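ATP-dependent DNA helicase (Mycobacterium smegmatis, PDB 5V9X) probably unwinds RNA:DNA hybrids by moving 3'-to-5' along single-stranded DNA, driven by ATP hydrolysis. Local coordinates at residues A[385-399]-A[411-425]. Residues are numbered along the deposited sequence; the frame is centred on the assembly and turned at random.
Sequences LELGIDMGAVDLVIQ and QRVGRAGHQVGEISQ. With ANP (phosphoaminophosphonic acid-adenylate ester), chain C.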
ATOM      1  N   LEU A 385       1.403   7.985  -8.920  1.00 39.21           N
ATOM      2  CA  LEU A 385       0.475   8.012 -10.045  1.00 38.61           C
ATOM      3  C   LEU A 385      -0.226   6.671 -10.231  1.00 42.96           C
ATOM      4  O   LEU A 385      -0.701   6.372 -11.333  1.00 49.58           O
ATOM      5  CB  LEU A 385       1.201   8.405 -11.333  1.00 35.79           C
ATOM      6  CG  LEU A 385       1.960   9.730 -11.358  1.00 31.08           C
ATOM      7  CD1 LEU A 385       2.494  10.000 -12.756  1.00 30.16           C
ATOM      8  CD2 LEU A 385       1.070  10.863 -10.893  1.00 30.77           C
ATOM      9  N   GLU A 386      -0.300   5.855  -9.175  1.00 38.29           N
ATOM     10  CA  GLU A 386      -0.840   4.508  -9.316  1.00 39.73           C
ATOM     11  C   GLU A 386      -2.348   4.513  -9.524  1.00 42.43           C
ATOM     12  O   GLU A 386      -2.880   3.629 -10.205  1.00 45.41           O
ATOM     13  CB  GLU A 386      -0.477   3.667  -8.088  1.00 44.43           C
ATOM     14  CG  GLU A 386      -1.176   2.311  -8.022  1.00 51.32           C
ATOM     15  CD  GLU A 386      -0.729   1.464  -6.843  1.00 56.70           C
ATOM     16  OE1 GLU A 386       0.462   1.531  -6.474  1.00 59.18           O
ATOM     17  OE2 GLU A 386      -1.573   0.731  -6.286  1.00 60.73           O
ATOM     18  N   LEU A 387      -3.049   5.498  -8.975  1.00 47.14           N
ATOM     19  CA  LEU A 387      -4.494   5.425  -8.829  1.00 54.31           C
ATOM     20  C   LEU A 387      -5.192   6.597  -9.503  1.00 51.61           C
ATOM     21  O   LEU A 387      -4.688   7.725  -9.499  1.00 48.65           O
ATOM     22  CB  LEU A 387      -4.879   5.390  -7.347  1.00 57.22           C
ATOM     23  CG  LEU A 387      -4.270   4.246  -6.538  1.00 57.05           C
ATOM     24  CD1 LEU A 387      -4.316   4.562  -5.053  1.00 54.23           C
ATOM     25  CD2 LEU A 387      -5.002   2.948  -6.834  1.00 57.96           C
ATOM     26  N   GLY A 388      -6.353   6.310 -10.091  1.00 50.74           N
ATOM     27  CA  GLY A 388      -7.347   7.323 -10.381  1.00 48.15           C
ATOM     28  C   GLY A 388      -7.130   8.241 -11.563  1.00 45.91           C
ATOM     29  O   GLY A 388      -8.100   8.567 -12.255  1.00 47.62           O
ATOM     30  N   ILE A 389      -5.888   8.673 -11.805  1.00 45.12           N
ATOM     31  CA  ILE A 389      -5.631   9.703 -12.809  1.00 42.64           C
ATOM     32  C   ILE A 389      -6.186   9.270 -14.158  1.00 45.26           C
ATOM     33  O   ILE A 389      -6.196   8.080 -14.499  1.00 45.12           O
ATOM     34  CB  ILE A 389      -4.129  10.019 -12.911  1.00 38.47           C
ATOM     35  CG1 ILE A 389      -3.339   8.769 -13.305  1.00 37.22           C
ATOM     36  CG2 ILE A 389      -3.617  10.608 -11.607  1.00 31.66           C
ATOM     37  CD1 ILE A 389      -1.917   9.051 -13.710  1.00 31.96           C
ATOM     38  N   ASP A 390      -6.671  10.243 -14.927  1.00 42.63           N
ATOM     39  CA  ASP A 390      -7.329  10.006 -16.210  1.00 41.22           C
ATOM     40  C   ASP A 390      -6.563  10.767 -17.290  1.00 43.37           C
ATOM     41  O   ASP A 390      -6.974  11.843 -17.733  1.00 45.58           O
ATOM     42  CB  ASP A 390      -8.795  10.423 -16.144  1.00 38.50           C
ATOM     43  CG  ASP A 390      -9.485  10.322 -17.482  1.00 44.85           C
ATOM     44  OD1 ASP A 390      -9.434   9.235 -18.098  1.00 47.05           O
ATOM     45  OD2 ASP A 390     -10.078  11.332 -17.920  1.00 45.49           O
ATOM     46  N   MET A 391      -5.437  10.202 -17.712  1.00 38.70           N
ATOM     47  CA  MET A 391      -4.596  10.791 -18.749  1.00 36.34           C
ATOM     48  C   MET A 391      -4.958  10.125 -20.072  1.00 40.50           C
ATOM     49  O   MET A 391      -4.502   9.017 -20.367  1.00 43.01           O
ATOM     50  CB  MET A 391      -3.121  10.610 -18.411  1.00 37.69           C
ATOM     51  CG  MET A 391      -2.732  11.107 -17.030  1.00 43.23           C
ATOM     52  SD  MET A 391      -2.915  12.890 -16.860  1.00 48.89           S
ATOM     53  CE  MET A 391      -2.370  13.143 -15.173  1.00 39.10           C
ATOM     54  N   GLY A 392      -5.777  10.809 -20.872  1.00 43.21           N
ATOM     55  CA  GLY A 392      -6.262  10.255 -22.125  1.00 42.38           C
ATOM     56  C   GLY A 392      -5.196  10.023 -23.176  1.00 48.72           C
ATOM     57  O   GLY A 392      -5.486   9.381 -24.191  1.00 56.53           O
ATOM     58  N   ALA A 393      -3.980  10.524 -22.963  1.00 48.88           N
ATOM     59  CA  ALA A 393      -2.893  10.348 -23.916  1.00 43.62           C
ATOM     60  C   ALA A 393      -2.013   9.144 -23.607  1.00 42.61           C
ATOM     61  O   ALA A 393      -1.187   8.772 -24.446  1.00 48.82           O
ATOM     62  CB  ALA A 393      -2.024  11.607 -23.965  1.00 43.01           C
ATOM     63  N   VAL A 394      -2.164   8.530 -22.438  1.00 36.86           N
ATOM     64  CA  VAL A 394      -1.325   7.403 -22.046  1.00 41.35           C
ATOM     65  C   VAL A 394      -1.916   6.132 -22.649  1.00 46.81           C
ATOM     66  O   VAL A 394      -3.014   5.710 -22.279  1.00 54.58           O
ATOM     67  CB  VAL A 394      -1.208   7.292 -20.522  1.00 42.84           C
ATOM     68  CG1 VAL A 394      -0.352   6.093 -20.142  1.00 33.74           C
ATOM     69  CG2 VAL A 394      -0.628   8.568 -19.940  1.00 33.22           C
ATOM     70  N   ASP A 395      -1.189   5.517 -23.585  1.00 45.41           N
ATOM     71  CA  ASP A 395      -1.599   4.242 -24.163  1.00 47.46           C
ATOM     72  C   ASP A 395      -0.585   3.137 -23.880  1.00 51.47           C
ATOM     73  O   ASP A 395      -0.552   2.131 -24.596  1.00 59.23           O
ATOM     74  CB  ASP A 395      -1.850   4.375 -25.668  1.00 50.09           C
ATOM     75  CG  ASP A 395      -0.645   4.903 -26.431  1.00 54.56           C
ATOM     76  OD1 ASP A 395       0.336   5.340 -25.794  1.00 56.49           O
ATOM     77  OD2 ASP A 395      -0.684   4.881 -27.681  1.00 56.19           O
ATOM     78  N   LEU A 396       0.237   3.303 -22.844  1.00 45.65           N
ATOM     79  CA  LEU A 396       1.190   2.276 -22.440  1.00 41.66           C
ATOM     80  C   LEU A 396       1.597   2.520 -20.995  1.00 43.30           C
ATOM     81  O   LEU A 396       1.903   3.655 -20.619  1.00 40.80           O
ATOM     82  CB  LEU A 396       2.431   2.279 -23.341  1.00 41.02           C
ATOM     83  CG  LEU A 396       3.496   1.228 -23.015  1.00 41.12           C
ATOM     84  CD1 LEU A 396       3.058  -0.150 -23.489  1.00 38.94           C
ATOM     85  CD2 LEU A 396       4.847   1.602 -23.608  1.00 46.29           C
ATOM     86  N   VAL A 397       1.587   1.460 -20.191  1.00 43.81           N
ATOM     87  CA  VAL A 397       2.187   1.464 -18.862  1.00 42.26           C
ATOM     88  C   VAL A 397       3.245   0.373 -18.828  1.00 46.90           C
ATOM     89  O   VAL A 397       2.980  -0.770 -19.217  1.00 50.39           O
ATOM     90  CB  VAL A 397       1.144   1.244 -17.749  1.00 34.29           C
ATOM     91  CG1 VAL A 397       1.839   0.952 -16.426  1.00 33.10           C
ATOM     92  CG2 VAL A 397       0.241   2.459 -17.613  1.00 33.04           C
ATOM     93  N   ILE A 398       4.444   0.728 -18.380  1.00 41.23           N
ATOM     94  CA  ILE A 398       5.536  -0.220 -18.211  1.00 41.75           C
ATOM     95  C   ILE A 398       5.805  -0.367 -16.721  1.00 44.17           C
ATOM     96  O   ILE A 398       5.938   0.633 -16.005  1.00 43.13           O
ATOM     97  CB  ILE A 398       6.799   0.231 -18.960  1.00 45.74           C
ATOM     98  CG1 ILE A 398       6.528   0.323 -20.462  1.00 38.41           C
ATOM     99  CG2 ILE A 398       7.942  -0.725 -18.684  1.00 53.46           C
ATOM    100  CD1 ILE A 398       7.717   0.799 -21.263  1.00 38.27           C
ATOM    101  N   GLN A 399       5.874  -1.611 -16.254  1.00 44.95           N
ATOM    102  CA  GLN A 399       6.138  -1.919 -14.854  1.00 43.77           C
ATOM    103  C   GLN A 399       7.517  -2.558 -14.760  1.00 48.36           C
ATOM    104  O   GLN A 399       7.732  -3.662 -15.270  1.00 50.73           O
ATOM    105  CB  GLN A 399       5.065  -2.843 -14.282  1.00 40.65           C
ATOM    106  CG  GLN A 399       5.356  -3.333 -12.873  1.00 39.03           C
ATOM    107  CD  GLN A 399       5.415  -2.203 -11.866  1.00 47.45           C
ATOM    108  OE1 GLN A 399       4.605  -1.278 -11.911  1.00 47.16           O
ATOM    109  NE2 GLN A 399       6.380  -2.268 -10.954  1.00 33.05           N
ATOM    110  N   GLN A 411      -4.161  -1.618 -10.963  1.00 39.23           N
ATOM    111  CA  GLN A 411      -4.373  -0.178 -10.876  1.00 39.62           C
ATOM    112  C   GLN A 411      -3.363   0.587 -11.724  1.00 45.60           C
ATOM    113  O   GLN A 411      -3.725   1.555 -12.403  1.00 40.45           O
ATOM    114  CB  GLN A 411      -4.303   0.270  -9.415  1.00 31.59           C
ATOM    115  CG  GLN A 411      -5.473  -0.203  -8.564  1.00 30.41           C
ATOM    116  CD  GLN A 411      -6.763   0.544  -8.864  1.00 36.82           C
ATOM    117  OE1 GLN A 411      -6.809   1.410  -9.744  1.00 40.09           O
ATOM    118  NE2 GLN A 411      -7.820   0.215  -8.129  1.00 36.88           N
ATOM    119  N   ARG A 412      -2.100   0.158 -11.708  1.00 52.12           N
ATOM    120  CA  ARG A 412      -1.064   0.849 -12.467  1.00 51.54           C
ATOM    121  C   ARG A 412      -1.306   0.724 -13.968  1.00 45.69           C
ATOM    122  O   ARG A 412      -1.362   1.727 -14.686  1.00 45.90           O
ATOM    123  CB  ARG A 412       0.315   0.304 -12.085  1.00 49.79           C
ATOM    124  CG  ARG A 412       0.759   0.709 -10.688  1.00 46.49           C
ATOM    125  CD  ARG A 412       2.164   0.231 -10.374  1.00 43.16           C
ATOM    126  NE  ARG A 412       2.509   0.470  -8.975  1.00 39.16           N
ATOM    127  CZ  ARG A 412       3.689   0.188  -8.434  1.00 38.34           C
ATOM    128  NH1 ARG A 412       4.652  -0.344  -9.174  1.00 38.74           N
ATOM    129  NH2 ARG A 412       3.907   0.438  -7.150  1.00 37.23           N
ATOM    130  N   VAL A 413      -1.452  -0.509 -14.461  1.00 40.04           N
ATOM    131  CA  VAL A 413      -1.706  -0.714 -15.886  1.00 42.77           C
ATOM    132  C   VAL A 413      -3.002  -0.033 -16.305  1.00 47.91           C
ATOM    133  O   VAL A 413      -3.148   0.388 -17.460  1.00 53.11           O
ATOM    134  CB  VAL A 413      -1.719  -2.222 -16.213  1.00 47.77           C
ATOM    135  CG1 VAL A 413      -2.125  -2.467 -17.662  1.00 48.50           C
ATOM    136  CG2 VAL A 413      -0.349  -2.834 -15.937  1.00 43.36           C
ATOM    137  N   GLY A 414      -3.947   0.119 -15.374  1.00 47.06           N
ATOM    138  CA  GLY A 414      -5.200   0.791 -15.675  1.00 41.90           C
ATOM    139  C   GLY A 414      -5.045   2.228 -16.130  1.00 41.00           C
ATOM    140  O   GLY A 414      -5.957   2.762 -16.770  1.00 44.63           O
ATOM    141  N   ARG A 415      -3.915   2.871 -15.816  1.00 37.64           N
ATOM    142  CA  ARG A 415      -3.693   4.242 -16.266  1.00 38.33           C
ATOM    143  C   ARG A 415      -3.686   4.338 -17.786  1.00 41.95           C
ATOM    144  O   ARG A 415      -4.067   5.373 -18.345  1.00 46.39           O
ATOM    145  CB  ARG A 415      -2.375   4.790 -15.710  1.00 38.87           C
ATOM    146  CG  ARG A 415      -2.241   4.783 -14.190  1.00 38.37           C
ATOM    147  CD  ARG A 415      -3.503   5.262 -13.505  1.00 36.90           C
ATOM    148  NE  ARG A 415      -4.357   4.145 -13.118  1.00 38.39           N
ATOM    149  CZ  ARG A 415      -5.662   4.244 -12.901  1.00 38.81           C
ATOM    150  NH1 ARG A 415      -6.272   5.411 -13.044  1.00 40.99           N
ATOM    151  NH2 ARG A 415      -6.358   3.172 -12.549  1.00 43.37           N
ATOM    152  N   ALA A 416      -3.256   3.281 -18.467  1.00 42.24           N
ATOM    153  CA  ALA A 416      -3.270   3.258 -19.920  1.00 45.61           C
ATOM    154  C   ALA A 416      -4.663   2.918 -20.439  1.00 46.50           C
ATOM    155  O   ALA A 416      -5.424   2.183 -19.803  1.00 46.27           O
ATOM    156  CB  ALA A 416      -2.250   2.248 -20.451  1.00 40.58           C
ATOM    157  N   GLY A 417      -4.988   3.463 -21.609  1.00 46.20           N
ATOM    158  CA  GLY A 417      -6.296   3.244 -22.210  1.00 49.37           C
ATOM    159  C   GLY A 417      -7.449   3.637 -21.313  1.00 50.87           C
ATOM    160  O   GLY A 417      -8.461   2.926 -21.254  1.00 51.26           O
ATOM    161  N   HIS A 418      -7.325   4.767 -20.619  1.00 49.70           N
ATOM    162  CA  HIS A 418      -8.255   5.127 -19.549  1.00 45.68           C
ATOM    163  C   HIS A 418      -9.546   5.728 -20.115  1.00 39.27           C
ATOM    164  O   HIS A 418      -9.938   6.854 -19.809  1.00 37.70           O
ATOM    165  CB  HIS A 418      -7.576   6.080 -18.575  1.00 41.90           C
ATOM    166  CG  HIS A 418      -8.141   6.025 -17.192  1.00 37.55           C
ATOM    167  ND1 HIS A 418      -9.018   6.971 -16.707  1.00 35.87           N
ATOM    168  CD2 HIS A 418      -7.960   5.130 -16.192  1.00 36.97           C
ATOM    169  CE1 HIS A 418      -9.349   6.663 -15.466  1.00 36.57           C
ATOM    170  NE2 HIS A 418      -8.721   5.551 -15.130  1.00 39.74           N
ATOM    171  N   GLN A 419     -10.210   4.938 -20.955  1.00 37.65           N
ATOM    172  CA  GLN A 419     -11.500   5.302 -21.524  1.00 42.01           C
ATOM    173  C   GLN A 419     -12.399   4.076 -21.495  1.00 48.31           C
ATOM    174  O   GLN A 419     -11.928   2.938 -21.424  1.00 54.07           O
ATOM    175  CB  GLN A 419     -11.376   5.836 -22.962  1.00 40.02           C
ATOM    176  CG  GLN A 419     -10.449   7.032 -23.121  1.00 39.07           C
ATOM    177  CD  GLN A 419      -9.009   6.627 -23.365  1.00 45.94           C
ATOM    178  OE1 GLN A 419      -8.728   5.759 -24.193  1.00 52.33           O
ATOM    179  NE2 GLN A 419      -8.086   7.250 -22.640  1.00 48.07           N
ATOM    180  N   VAL A 420     -13.708   4.319 -21.552  1.00 50.83           N
ATOM    181  CA  VAL A 420     -14.682   3.237 -21.454  1.00 48.41           C
ATOM    182  C   VAL A 420     -14.545   2.330 -22.671  1.00 44.76           C
ATOM    183  O   VAL A 420     -14.663   2.781 -23.816  1.00 44.18           O
ATOM    184  CB  VAL A 420     -16.108   3.790 -21.329  1.00 46.22           C
ATOM    185  CG1 VAL A 420     -17.119   2.656 -21.314  1.00 39.07           C
ATOM    186  CG2 VAL A 420     -16.237   4.634 -20.070  1.00 37.07           C
ATOM    187  N   GLY A 421     -14.288   1.044 -22.426  1.00 42.61           N
ATOM    188  CA  GLY A 421     -14.154   0.064 -23.479  1.00 44.03           C
ATOM    189  C   GLY A 421     -12.754  -0.107 -24.033  1.00 52.91           C
ATOM    190  O   GLY A 421     -12.518  -1.063 -24.782  1.00 61.88           O
ATOM    191  N   GLU A 422     -11.822   0.777 -23.692  1.00 53.36           N
ATOM    192  CA  GLU A 422     -10.481   0.709 -24.252  1.00 55.61           C
ATOM    193  C   GLU A 422      -9.661  -0.388 -23.573  1.00 58.61           C
ATOM    194  O   GLU A 422      -9.945  -0.813 -22.449  1.00 59.37           O
ATOM    195  CB  GLU A 422      -9.772   2.057 -24.113  1.00 53.96           C
ATOM    196  CG  GLU A 422      -8.540   2.213 -24.993  1.00 58.78           C
ATOM    197  CD  GLU A 422      -8.887   2.338 -26.465  1.00 61.76           C
ATOM    198  OE1 GLU A 422      -9.126   3.476 -26.923  1.00 61.96           O
ATOM    199  OE2 GLU A 422      -8.931   1.302 -27.160  1.00 59.87           O
ATOM    200  N   ILE A 423      -8.630  -0.845 -24.281  1.00 60.36           N
ATOM    201  CA  ILE A 423      -7.686  -1.837 -23.780  1.00 56.17           C
ATOM    202  C   ILE A 423      -6.554  -1.123 -23.052  1.00 54.34           C
ATOM    203  O   ILE A 423      -6.105  -0.050 -23.471  1.00 59.56           O
ATOM    204  CB  ILE A 423      -7.147  -2.702 -24.937  1.00 56.92           C
ATOM    205  CG1 ILE A 423      -8.283  -3.485 -25.597  1.00 56.94           C
ATOM    206  CG2 ILE A 423      -6.056  -3.649 -24.453  1.00 57.16           C
ATOM    207  CD1 ILE A 423      -7.854  -4.252 -26.828  1.00 56.81           C
ATOM    208  N   SER A 424      -6.096  -1.714 -21.951  1.00 51.40           N
ATOM    209  CA  SER A 424      -4.946  -1.212 -21.210  1.00 51.87           C
ATOM    210  C   SER A 424      -3.724  -2.038 -21.587  1.00 55.10           C
ATOM    211  O   SER A 424      -3.693  -3.250 -21.351  1.00 56.87           O
ATOM    212  CB  SER A 424      -5.195  -1.270 -19.704  1.00 52.55           C
ATOM    213  OG  SER A 424      -6.298  -0.460 -19.336  1.00 51.60           O
ATOM    214  N   GLN A 425      -2.725  -1.383 -22.170  1.00 56.08           N
ATOM    215  CA  GLN A 425      -1.511  -2.049 -22.624  1.00 53.10           C
ATOM    216  C   GLN A 425      -0.463  -1.986 -21.518  1.00 50.18           C
ATOM    217  O   GLN A 425      -0.113  -0.897 -21.052  1.00 52.64           O
ATOM    218  CB  GLN A 425      -1.001  -1.388 -23.903  1.00 56.23           C
ATOM    219  CG  GLN A 425      -0.087  -2.250 -24.749  1.00 62.66           C
ATOM    220  CD  GLN A 425       0.195  -1.625 -26.099  1.00 67.13           C
ATOM    221  OE1 GLN A 425      -0.578  -0.797 -26.588  1.00 61.74           O
ATOM    222  NE2 GLN A 425       1.310  -2.013 -26.708  1.00 72.84           N
TER
HETATM  223  PG  ANP C 901     -10.275   4.442 -12.170  1.00 36.69           P
HETATM  224  O1G ANP C 901      -8.870   4.195 -12.618  1.00 39.44           O
HETATM  225  O2G ANP C 901     -10.285   5.527 -11.027  1.00 40.02           O
HETATM  226  O3G ANP C 901     -10.909   3.096 -11.627  1.00 42.78           O
HETATM  227  PB  ANP C 901     -12.734   5.362 -13.043  1.00 39.13           P
HETATM  228  O1B ANP C 901     -12.753   6.320 -11.818  1.00 32.32           O
HETATM  229  O2B ANP C 901     -13.467   4.106 -12.716  1.00 41.01           O
HETATM  230  N3B ANP C 901     -11.162   5.009 -13.489  1.00 41.66           N
HETATM  231  PA  ANP C 901     -13.154   7.584 -14.546  1.00 36.67           P
HETATM  232  O1A ANP C 901     -11.751   7.996 -14.288  1.00 33.77           O
HETATM  233  O2A ANP C 901     -14.183   8.346 -13.713  1.00 34.89           O
HETATM  234  O3A ANP C 901     -13.428   6.051 -14.247  1.00 46.66           O
HETATM  235  O5' ANP C 901     -13.480   7.727 -16.087  1.00 37.70           O
HETATM  236  C5' ANP C 901     -12.717   7.139 -17.193  1.00 39.97           C
HETATM  237  C4' ANP C 901     -12.777   8.070 -18.379  1.00 45.08           C
HETATM  238  O4' ANP C 901     -14.031   7.907 -19.091  1.00 48.59           O
HETATM  239  C3' ANP C 901     -12.733   9.544 -17.998  1.00 50.30           C
HETATM  240  O3' ANP C 901     -12.212  10.293 -19.086  1.00 50.70           O
HETATM  241  C2' ANP C 901     -14.214   9.876 -17.811  1.00 59.16           C
HETATM  242  O2' ANP C 901     -14.476  11.280 -17.666  1.00 69.97           O
HETATM  243  C1' ANP C 901     -14.815   9.088 -18.979  1.00 53.00           C
HETATM  244  N9  ANP C 901     -16.215   8.679 -18.827  1.00 47.94           N
HETATM  245  C8  ANP C 901     -17.003   8.724 -17.707  1.00 47.35           C
HETATM  246  N7  ANP C 901     -18.218   8.262 -17.889  1.00 43.99           N
HETATM  247  C5  ANP C 901     -18.235   7.899 -19.226  1.00 47.08           C
HETATM  248  C6  ANP C 901     -19.234   7.341 -20.045  1.00 49.31           C
HETATM  249  N6  ANP C 901     -20.461   7.039 -19.615  1.00 48.30           N
HETATM  250  N1  ANP C 901     -18.923   7.100 -21.341  1.00 46.62           N
HETATM  251  C2  ANP C 901     -17.695   7.399 -21.774  1.00 42.83           C
HETATM  252  N3  ANP C 901     -16.674   7.928 -21.095  1.00 46.05           N
HETATM  253  C4  ANP C 901     -17.009   8.152 -19.819  1.00 46.72           C
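The L387-G388 link passes over one face of the R415 guanidinium, which reaches with H418 from segment 411-425 to the γ-phosphate of the ATP analogue. R415 bends at chi2 and again at chi3 (95°), laying its CD on I389 CG1 at 3.5 Å. Its NE and NH2 both hold Q411 O, four residues earlier, in the guanidinium plane; NH2 and NH1 donate to ANP O1G, and R415 NH1 gives a weak bond to I389 O (3.0 Å). H418 NE2 meets the same ANP O1G in an almost straight bond (2.9 Å, 178°). H418 ND1 donates to D390 OD1 at 2.7 Å; the acceptor lies near the ring plane and is met on its anti side, and I389 O sits over the ring centre. D390 OD2 accepts from the ribose O3', so one carboxylate links sugar and histidine. Q411-H418 fits helicase motif VI, and 385-391 probably corresponds to motif V; R415 is probably an arginine finger. V397 CG2 is buried against R412 O (3.4 Å) and A416 CB (3.8 Å). Extended R412 donates from NH1 to Q399 OE1 (2.9 Å) and, in a weak salt bridge, from NE to E386 OE1, both acceptors at its guanidinium edge. The rim is looser: Q419 NE2 only brushes exposed G392, and Q425 crosses L396 at a slant, its CG nearest CD1. V397 N bonds to Q425 O, joining parallel neighbours in the beta-alpha-beta unit of strand 394-400, helix 406-413 and strand 424-429, flanked in the sheet by strands 292-296 and 256-262.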